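Local coordinates for protein beta-galactosidase BgaB (Bifidobacterium adolescentis, PDB 5VYM) that hydrolyses terminal beta-galactose units of beta-galactosides, acting best on beta-1,4-linked galactooligosaccharides, and is represented here by its trimerisation domain, at residues H4-I9 / S60-V65; L10-S15 / P67-L72; Y56-Y61 / Q78-F83. All blocks are in the same frame, centred on the assembly; numbering follows the deposited sequence.

Contact 1: H4-I9 / S60-V65; sequences HSDTAI and SYKTVV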
loop_
_atom_site.group_PDB
_atom_site.type_symbol
_atom_site.label_atom_id
_atom_site.label_comp_id
_atom_site.label_asym_id
_atom_site.label_seq_id
_atom_site.Cartn_x
_atom_site.Cartn_y
_atom_site.Cartn_z
ATOM N N HIS B 4 11.672 -18.221 -19.090
ATOM C CA HIS B 4 12.588 -17.123 -18.831
ATOM C C HIS B 4 13.132 -17.221 -17.406
ATOM O O HIS B 4 12.948 -18.226 -16.711
ATOM C CB HIS B 4 11.891 -15.782 -19.087
ATOM C CG HIS B 4 10.568 -15.641 -18.397
ATOM N ND1 HIS B 4 10.439 -15.613 -17.025
ATOM C CD2 HIS B 4 9.314 -15.512 -18.894
ATOM C CE1 HIS B 4 9.164 -15.476 -16.706
ATOM N NE2 HIS B 4 8.461 -15.413 -17.821
ATOM N N SER B 5 13.812 -16.165 -16.971
ATOM C CA SER B 5 14.408 -16.125 -15.647
ATOM C C SER B 5 13.348 -15.849 -14.581
ATOM O O SER B 5 12.220 -15.442 -14.871
ATOM C CB SER B 5 15.505 -15.062 -15.588
ATOM O OG SER B 5 15.924 -14.832 -14.251
ATOM N N ASP B 6 13.728 -16.082 -13.322
ATOM C CA ASP B 6 12.860 -15.744 -12.201
ATOM C C ASP B 6 12.869 -14.255 -11.885
ATOM O O ASP B 6 11.909 -13.758 -11.288
ATOM C CB ASP B 6 13.274 -16.521 -10.949
ATOM C CG ASP B 6 12.859 -17.977 -10.997
ATOM O OD1 ASP B 6 11.899 -18.301 -11.727
ATOM O OD2 ASP B 6 13.490 -18.797 -10.297
ATOM N N THR B 7 13.921 -13.540 -12.276
ATOM C CA THR B 7 14.109 -12.142 -11.916
ATOM C C THR B 7 14.102 -11.280 -13.170
ATOM O O THR B 7 14.745 -11.621 -14.168
ATOM C CB THR B 7 15.424 -11.946 -11.155
ATOM O OG1 THR B 7 15.468 -12.841 -10.037
ATOM C CG2 THR B 7 15.545 -10.510 -10.660
ATOM N N ALA B 8 13.381 -10.165 -13.110
ATOM C CA ALA B 8 13.344 -9.185 -14.185
ATOM C C ALA B 8 13.824 -7.843 -13.653
ATOM O O ALA B 8 13.308 -7.347 -12.647
ATOM C CB ALA B 8 11.934 -9.047 -14.767
ATOM N N ILE B 9 14.820 -7.270 -14.318
ATOM C CA ILE B 9 15.267 -5.912 -14.031
ATOM C C ILE B 9 14.531 -4.976 -14.979
ATOM O O ILE B 9 14.688 -5.069 -16.200
ATOM C CB ILE B 9 16.787 -5.782 -14.184
ATOM C CG1 ILE B 9 17.494 -6.762 -13.248
ATOM C CG2 ILE B 9 17.230 -4.352 -13.907
ATOM C CD1 ILE B 9 18.994 -6.778 -13.398
ATOM N N SER B 60 4.622 -12.568 -14.794
ATOM C CA SER B 60 5.012 -13.967 -14.679
ATOM C C SER B 60 6.351 -14.159 -13.978
ATOM O O SER B 60 6.690 -15.295 -13.632
ATOM C CB SER B 60 5.060 -14.614 -16.068
ATOM O OG SER B 60 5.919 -13.894 -16.937
ATOM N N TYR B 61 7.118 -13.093 -13.765
ATOM C CA TYR B 61 8.368 -13.214 -13.034
ATOM C C TYR B 61 8.099 -13.358 -11.539
ATOM O O TYR B 61 7.014 -13.044 -11.040
ATOM C CB TYR B 61 9.265 -12.000 -13.289
ATOM C CG TYR B 61 9.897 -11.976 -14.662
ATOM C CD1 TYR B 61 9.221 -11.444 -15.752
ATOM C CD2 TYR B 61 11.172 -12.484 -14.869
ATOM C CE1 TYR B 61 9.795 -11.420 -17.008
ATOM C CE2 TYR B 61 11.756 -12.466 -16.122
ATOM C CZ TYR B 61 11.063 -11.933 -17.188
ATOM O OH TYR B 61 11.639 -11.913 -18.438
ATOM N N LYS B 62 9.106 -13.847 -10.819
ATOM C CA LYS B 62 8.979 -13.998 -9.376
ATOM C C LYS B 62 9.542 -12.811 -8.611
ATOM O O LYS B 62 9.016 -12.460 -7.549
ATOM C CB LYS B 62 9.677 -15.281 -8.918
ATOM C CG LYS B 62 9.066 -16.552 -9.484
ATOM C CD LYS B 62 9.698 -17.785 -8.863
ATOM C CE LYS B 62 9.085 -19.061 -9.417
ATOM N NZ LYS B 62 7.606 -19.073 -9.253
ATOM N N THR B 63 10.594 -12.182 -9.129
ATOM C CA THR B 63 11.211 -11.020 -8.511
ATOM C C THR B 63 11.390 -9.937 -9.562
ATOM O O THR B 63 11.740 -10.225 -10.711
ATOM C CB THR B 63 12.561 -11.378 -7.879
ATOM O OG1 THR B 63 12.363 -12.362 -6.857
ATOM C CG2 THR B 63 13.218 -10.146 -7.264
ATOM N N VAL B 64 11.139 -8.693 -9.165
ATOM C CA VAL B 64 11.251 -7.538 -10.046
ATOM C C VAL B 64 12.139 -6.507 -9.363
ATOM O O VAL B 64 11.962 -6.221 -8.172
ATOM C CB VAL B 64 9.863 -6.957 -10.381
ATOM C CG1 VAL B 64 9.911 -5.454 -10.482
ATOM C CG2 VAL B 64 9.341 -7.562 -11.674
ATOM N N VAL B 65 13.106 -5.968 -10.106
ATOM C CA VAL B 65 14.092 -5.030 -9.578
ATOM C C VAL B 65 13.953 -3.711 -10.322
ATOM O O VAL B 65 13.892 -3.694 -11.557
ATOM C CB VAL B 65 15.525 -5.580 -9.705
ATOM C CG1 VAL B 65 16.533 -4.575 -9.172
ATOM C CG2 VAL B 65 15.654 -6.912 -8.978
#
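The Y61 ring is filled in on both faces: the H4 imidazole stacks face-to-face on one, planes 21° apart, its ND1 displaced toward the rim, and A8 CB stands over the centre of the opposite face, 3.5 Å from the Y61 ring centroid in a CH-pi contact. D6 C and T7 N lie in plane at the Y61 ring edge. This sandwich lies at the start of strands 7-11 and 63-66, parallel neighbours in the four-stranded sheet of the trimerisation domain. A chi1 of 51° sets H4 CG between the backbone N and the carbonyl carbon, from where the ring reaches Y61. H4 ND1 donates in the ring plane to S5 O at 2.8 Å, and NE2 shares a hydrogen bond with S60 OG at 3.1 Å. The Y61 hydroxyl reaches on to D50 OD2. An alanine at Y61 would probably leave the H4 ring without its stacking partner, the D50 carboxylate without this hydroxyl and a gap against A8 CB. The parallel ladder continues with A8 N on T63 O and V65 N on A8 O; it starts at a forked acceptor, D6 O, which takes K62 N at 2.8 Å and T63 N at 3.0 Å.

Contact 2: L10-S15 / P67-L72; sequences LFSAES and PTVLIL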
loop_
_atom_site.group_PDB
_atom_site.type_symbol
_atom_site.label_atom_id
_atom_site.label_comp_id
_atom_site.label_asym_id
_atom_site.label_seq_id
_atom_site.Cartn_x
_atom_site.Cartn_y
_atom_site.Cartn_z
ATOM N N LEU B 10 13.716 -4.086 -14.420
ATOM C CA LEU B 10 12.844 -3.250 -15.231
ATOM C C LEU B 10 13.595 -2.043 -15.770
ATOM O O LEU B 10 14.372 -1.402 -15.055
ATOM C CB LEU B 10 11.634 -2.793 -14.421
ATOM C CG LEU B 10 10.795 -3.908 -13.796
ATOM C CD1 LEU B 10 9.496 -3.336 -13.256
ATOM C CD2 LEU B 10 10.527 -5.023 -14.798
ATOM N N PHE B 11 13.355 -1.733 -17.042
ATOM C CA PHE B 11 13.975 -0.601 -17.717
ATOM C C PHE B 11 12.910 0.426 -18.075
ATOM O O PHE B 11 11.917 0.096 -18.733
ATOM C CB PHE B 11 14.722 -1.050 -18.975
ATOM C CG PHE B 11 15.182 0.086 -19.840
ATOM C CD1 PHE B 11 16.166 0.955 -19.397
ATOM C CD2 PHE B 11 14.631 0.287 -21.094
ATOM C CE1 PHE B 11 16.592 2.006 -20.188
ATOM C CE2 PHE B 11 15.053 1.335 -21.893
ATOM C CZ PHE B 11 16.035 2.196 -21.438
ATOM N N SER B 12 13.123 1.667 -17.643
ATOM C CA SER B 12 12.218 2.779 -17.911
ATOM C C SER B 12 12.936 3.777 -18.811
ATOM O O SER B 12 13.887 4.435 -18.378
ATOM C CB SER B 12 11.769 3.442 -16.611
ATOM O OG SER B 12 11.133 4.682 -16.869
ATOM N N ALA B 13 12.479 3.885 -20.060
ATOM C CA ALA B 13 13.086 4.833 -20.990
ATOM C C ALA B 13 12.938 6.265 -20.493
ATOM O O ALA B 13 13.867 7.072 -20.618
ATOM C CB ALA B 13 12.466 4.679 -22.379
ATOM N N GLU B 14 11.777 6.598 -19.922
ATOM C CA GLU B 14 11.578 7.939 -19.385
ATOM C C GLU B 14 12.568 8.236 -18.265
ATOM O O GLU B 14 13.071 9.360 -18.154
ATOM C CB GLU B 14 10.138 8.101 -18.889
ATOM C CG GLU B 14 9.079 8.018 -19.982
ATOM C CD GLU B 14 8.628 6.596 -20.264
ATOM O OE1 GLU B 14 7.487 6.417 -20.740
ATOM O OE2 GLU B 14 9.409 5.656 -20.005
ATOM N N SER B 15 12.865 7.239 -17.427
ATOM C CA SER B 15 13.850 7.437 -16.368
ATOM C C SER B 15 15.241 7.672 -16.947
ATOM O O SER B 15 16.023 8.459 -16.401
ATOM C CB SER B 15 13.857 6.237 -15.420
ATOM O OG SER B 15 12.589 6.064 -14.811
ATOM N N PRO B 67 16.065 -0.413 -10.498
ATOM C CA PRO B 67 17.236 0.391 -10.137
ATOM C C PRO B 67 17.215 1.772 -10.774
ATOM O O PRO B 67 17.304 1.896 -12.000
ATOM C CB PRO B 67 18.404 -0.451 -10.661
ATOM C CG PRO B 67 17.803 -1.304 -11.781
ATOM C CD PRO B 67 16.295 -1.168 -11.740
ATOM N N THR B 68 17.104 2.810 -9.945
ATOM C CA THR B 68 17.045 4.198 -10.406
ATOM C C THR B 68 15.952 4.373 -11.460
ATOM O O THR B 68 16.158 4.947 -12.532
ATOM C CB THR B 68 18.410 4.663 -10.928
ATOM O OG1 THR B 68 19.438 4.196 -10.046
ATOM C CG2 THR B 68 18.481 6.189 -10.992
ATOM N N VAL B 69 14.771 3.844 -11.153
ATOM C CA VAL B 69 13.581 4.081 -11.985
ATOM C C VAL B 69 12.970 5.376 -11.463
ATOM O O VAL B 69 12.018 5.394 -10.679
ATOM C CB VAL B 69 12.608 2.899 -11.955
ATOM C CG1 VAL B 69 11.397 3.176 -12.836
ATOM C CG2 VAL B 69 13.313 1.631 -12.411
ATOM N N LEU B 70 13.551 6.495 -11.903
ATOM C CA LEU B 70 13.176 7.797 -11.356
ATOM C C LEU B 70 11.722 8.133 -11.656
ATOM O O LEU B 70 11.019 8.692 -10.805
ATOM C CB LEU B 70 14.099 8.882 -11.912
ATOM C CG LEU B 70 15.550 8.850 -11.436
ATOM C CD1 LEU B 70 16.491 9.105 -12.598
ATOM C CD2 LEU B 70 15.764 9.877 -10.336
ATOM N N ILE B 71 11.255 7.806 -12.856
ATOM C CA ILE B 71 9.899 8.124 -13.284
ATOM C C ILE B 71 9.023 6.908 -13.023
ATOM O O ILE B 71 9.240 5.839 -13.606
ATOM C CB ILE B 71 9.854 8.524 -14.766
ATOM C CG1 ILE B 71 10.999 9.484 -15.102
ATOM C CG2 ILE B 71 8.512 9.153 -15.101
ATOM C CD1 ILE B 71 10.900 10.824 -14.417
ATOM N N LEU B 72 8.038 7.066 -12.142
ATOM C CA LEU B 72 7.052 6.030 -11.865
ATOM C C LEU B 72 5.677 6.674 -11.849
ATOM O O LEU B 72 5.389 7.508 -10.985
ATOM C CB LEU B 72 7.326 5.329 -10.533
ATOM C CG LEU B 72 8.068 3.994 -10.576
ATOM C CD1 LEU B 72 8.026 3.326 -9.210
ATOM C CD2 LEU B 72 7.484 3.081 -11.644
HETATM O O HOH W 1 8.430 5.228 -16.158
#
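S15 has the most surface buried here, and its hydroxyl carries the contact: I71 N donates to S15 OG over 2.9 Å, nearly straight at 164°. With chi1 at -60°, OG lies anti to the S15 carbonyl carbon, which turns it toward the backbone of 69-71. The same oxygen shares a 2.9 Å hydrogen bond with S12 OG, of undecided direction, so two bonds grip a buried hydroxyl. I71, next in buried area, packs its CG1 branch against the helix backbone, 3.7 Å from both E14 O and S15 CA. Its carbonyl is tied back as well: a water donates to I71 O at 2.7 Å and lies 2.8 Å from S12 OG, bridging the two segments. V69, the centre of an inverse gamma turn, offers its CG1 methyl to S12 CB at 3.8 Å and to S15 OG at 3.7 Å, filling the angle between the two serines. Both segments have a further common partner in H31, which bonds to S12 N through NE2 and to P67 O through ND1. S12 occupies the N-cap position of helix 13-20. The geometry is that of an alpha/beta domain with a parallel sheet, where the loops leaving the C-terminal ends of adjacent strands, here 7-11 and 63-66, meet beside a helix start.

Contact 3: Y56-Y61 / Q78-F83; sequences YDWSSY and QRLADF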
loop_
_atom_site.group_PDB
_atom_site.type_symbol
_atom_site.label_atom_id
_atom_site.label_comp_id
_atom_site.label_asym_id
_atom_site.label_seq_id
_atom_site.Cartn_x
_atom_site.Cartn_y
_atom_site.Cartn_z
ATOM N N TYR B 56 6.182 -3.596 -20.291
ATOM C CA TYR B 56 5.828 -4.950 -20.686
ATOM C C TYR B 56 5.190 -5.707 -19.522
ATOM O O TYR B 56 5.194 -5.262 -18.372
ATOM C CB TYR B 56 7.053 -5.703 -21.202
ATOM C CG TYR B 56 7.501 -5.287 -22.589
ATOM C CD1 TYR B 56 8.576 -5.912 -23.207
ATOM C CD2 TYR B 56 6.851 -4.272 -23.277
ATOM C CE1 TYR B 56 8.991 -5.538 -24.473
ATOM C CE2 TYR B 56 7.258 -3.890 -24.541
ATOM C CZ TYR B 56 8.328 -4.526 -25.134
ATOM O OH TYR B 56 8.736 -4.149 -26.393
ATOM N N ASP B 57 4.634 -6.874 -19.842
ATOM C CA ASP B 57 3.950 -7.720 -18.865
ATOM C C ASP B 57 4.987 -8.595 -18.172
ATOM O O ASP B 57 5.371 -9.650 -18.683
ATOM C CB ASP B 57 2.877 -8.561 -19.550
ATOM C CG ASP B 57 2.113 -9.447 -18.580
ATOM O OD1 ASP B 57 2.232 -9.245 -17.354
ATOM O OD2 ASP B 57 1.390 -10.351 -19.051
ATOM N N TRP B 58 5.440 -8.161 -16.995
ATOM C CA TRP B 58 6.378 -8.927 -16.185
ATOM C C TRP B 58 5.700 -9.615 -15.006
ATOM O O TRP B 58 6.369 -9.948 -14.023
ATOM C CB TRP B 58 7.512 -8.028 -15.692
ATOM C CG TRP B 58 7.086 -6.626 -15.386
ATOM C CD1 TRP B 58 7.285 -5.525 -16.165
ATOM C CD2 TRP B 58 6.387 -6.172 -14.220
ATOM N NE1 TRP B 58 6.755 -4.413 -15.557
ATOM C CE2 TRP B 58 6.199 -4.783 -14.361
ATOM C CE3 TRP B 58 5.904 -6.804 -13.070
ATOM C CZ2 TRP B 58 5.548 -4.015 -13.397
ATOM C CZ3 TRP B 58 5.258 -6.041 -12.115
ATOM C CH2 TRP B 58 5.086 -4.662 -12.285
ATOM N N SER B 59 4.385 -9.836 -15.087
ATOM C CA SER B 59 3.658 -10.460 -13.988
ATOM C C SER B 59 4.053 -11.916 -13.778
ATOM O O SER B 59 3.840 -12.449 -12.684
ATOM C CB SER B 59 2.152 -10.365 -14.235
ATOM O OG SER B 59 1.786 -11.053 -15.419
ATOM N N SER B 60 4.622 -12.568 -14.794
ATOM C CA SER B 60 5.012 -13.967 -14.679
ATOM C C SER B 60 6.351 -14.159 -13.978
ATOM O O SER B 60 6.690 -15.295 -13.632
ATOM C CB SER B 60 5.060 -14.614 -16.068
ATOM O OG SER B 60 5.919 -13.894 -16.937
ATOM N N TYR B 61 7.118 -13.093 -13.765
ATOM C CA TYR B 61 8.368 -13.214 -13.034
ATOM C C TYR B 61 8.099 -13.358 -11.539
ATOM O O TYR B 61 7.014 -13.044 -11.040
ATOM C CB TYR B 61 9.265 -12.000 -13.289
ATOM C CG TYR B 61 9.897 -11.976 -14.662
ATOM C CD1 TYR B 61 9.221 -11.444 -15.752
ATOM C CD2 TYR B 61 11.172 -12.484 -14.869
ATOM C CE1 TYR B 61 9.795 -11.420 -17.008
ATOM C CE2 TYR B 61 11.756 -12.466 -16.122
ATOM C CZ TYR B 61 11.063 -11.933 -17.188
ATOM O OH TYR B 61 11.639 -11.913 -18.438
ATOM N N GLN B 78 0.950 1.109 -8.960
ATOM C CA GLN B 78 -0.136 0.181 -8.664
ATOM C C GLN B 78 0.163 -1.210 -9.211
ATOM O O GLN B 78 -0.190 -2.217 -8.585
ATOM C CB GLN B 78 -1.449 0.716 -9.236
ATOM C CG GLN B 78 -2.663 -0.151 -8.937
ATOM C CD GLN B 78 -2.963 -0.240 -7.456
ATOM O OE1 GLN B 78 -2.992 0.770 -6.754
ATOM N NE2 GLN B 78 -3.181 -1.456 -6.969
ATOM N N ARG B 79 0.811 -1.289 -10.377
ATOM C CA ARG B 79 1.171 -2.592 -10.931
ATOM C C ARG B 79 2.153 -3.322 -10.024
ATOM O O ARG B 79 2.065 -4.544 -9.857
ATOM C CB ARG B 79 1.758 -2.430 -12.333
ATOM C CG ARG B 79 0.761 -1.986 -13.391
ATOM C CD ARG B 79 1.463 -1.717 -14.713
ATOM N NE ARG B 79 2.077 -2.923 -15.261
ATOM C CZ ARG B 79 3.108 -2.919 -16.100
ATOM N NH1 ARG B 79 3.653 -1.770 -16.479
ATOM N NH2 ARG B 79 3.603 -4.063 -16.551
ATOM N N LEU B 80 3.098 -2.588 -9.431
ATOM C CA LEU B 80 4.022 -3.201 -8.481
ATOM C C LEU B 80 3.294 -3.673 -7.229
ATOM O O LEU B 80 3.573 -4.762 -6.716
ATOM C CB LEU B 80 5.130 -2.216 -8.111
ATOM C CG LEU B 80 6.118 -1.827 -9.211
ATOM C CD1 LEU B 80 7.017 -0.705 -8.727
ATOM C CD2 LEU B 80 6.943 -3.029 -9.635
ATOM N N ALA B 81 2.355 -2.867 -6.726
ATOM C CA ALA B 81 1.614 -3.253 -5.530
ATOM C C ALA B 81 0.767 -4.493 -5.784
ATOM O O ALA B 81 0.724 -5.404 -4.950
ATOM C CB ALA B 81 0.743 -2.094 -5.051
ATOM N N ASP B 82 0.085 -4.545 -6.931
ATOM C CA ASP B 82 -0.665 -5.746 -7.290
ATOM C C ASP B 82 0.265 -6.942 -7.449
ATOM O O ASP B 82 -0.049 -8.049 -6.995
ATOM C CB ASP B 82 -1.455 -5.512 -8.578
ATOM C CG ASP B 82 -2.636 -4.579 -8.379
ATOM O OD1 ASP B 82 -3.347 -4.724 -7.363
ATOM O OD2 ASP B 82 -2.851 -3.699 -9.240
ATOM N N PHE B 83 1.414 -6.735 -8.093
ATOM C CA PHE B 83 2.371 -7.818 -8.286
ATOM C C PHE B 83 2.885 -8.341 -6.950
ATOM O O PHE B 83 2.976 -9.555 -6.739
ATOM C CB PHE B 83 3.525 -7.330 -9.166
ATOM C CG PHE B 83 4.656 -8.307 -9.293
ATOM C CD1 PHE B 83 5.786 -8.186 -8.501
ATOM C CD2 PHE B 83 4.596 -9.340 -10.213
ATOM C CE1 PHE B 83 6.833 -9.082 -8.617
ATOM C CE2 PHE B 83 5.638 -10.238 -10.336
ATOM C CZ PHE B 83 6.759 -10.109 -9.536
#
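R79 NH2 donates a hydrogen bond to Y56 O at 2.7 Å, linking the loop before strand 63-66 to helix 74-85; strand and helix follow each other as a beta-alpha unit of the parallel alpha/beta sheet in the trimerisation domain. The N-H···O angle is 137°, the donor sits 37° out of the carbonyl plane, and the oxygen lies in the guanidinium plane. D57 steadies the loop: its OD1 accepts from S59 OG at 2.7 Å and from S59 N at 3.2 Å, the latter closing an Asx turn. W58 carries most of the burial on the loop side, its CG between the backbone N and the carbonyl carbon (chi1 35°), from where the indole reaches the helix. W58 CE2 and CZ2 lie over one face of the R79 guanidinium, with R79 NH2 3.3 Å from W58 NE1. Both are donors and do not bond; W58 NE1 and R79 NH1 instead converge on L54 O, and NH1 also forms a salt bridge with D76. At the indole's far end, CH2 touches L80 CD2 at 3.6 Å, while the edge points at the face of F83 in a T-shaped pair with centroids 5.4 Å apart. W58 opens a type I turn that Y61 N closes by bonding to W58 O. S59 O, within the turn, and Y61 O, at its end, lie at the F83 ring edge, 3.7 and 3.2 Å from F83 CE2.

In the fold
From the N terminus, residues 4-9, running into strand 7-11, open contact 1, and 10-15, at the end of that strand, open contact 2. The chain goes on through helices 13-20 and 31-44 and strand 50-53 before 60-65 returns to close the loop of contact 1; 67-72 closes that of contact 2 a few residues later. The two loops therefore cross, and V65 O with L10 N probably continues the ladder between them. Contact 3 begins on the segment where contact 1 ends, sharing S60 and Y61, and closes on helix 74-85, so it also crosses contact 2. V64 joins the sheet to L80 and F83 of this helix and to W58 of the loop before the strand, and L10 CD2 meets W58 CD1 at 3.6 Å.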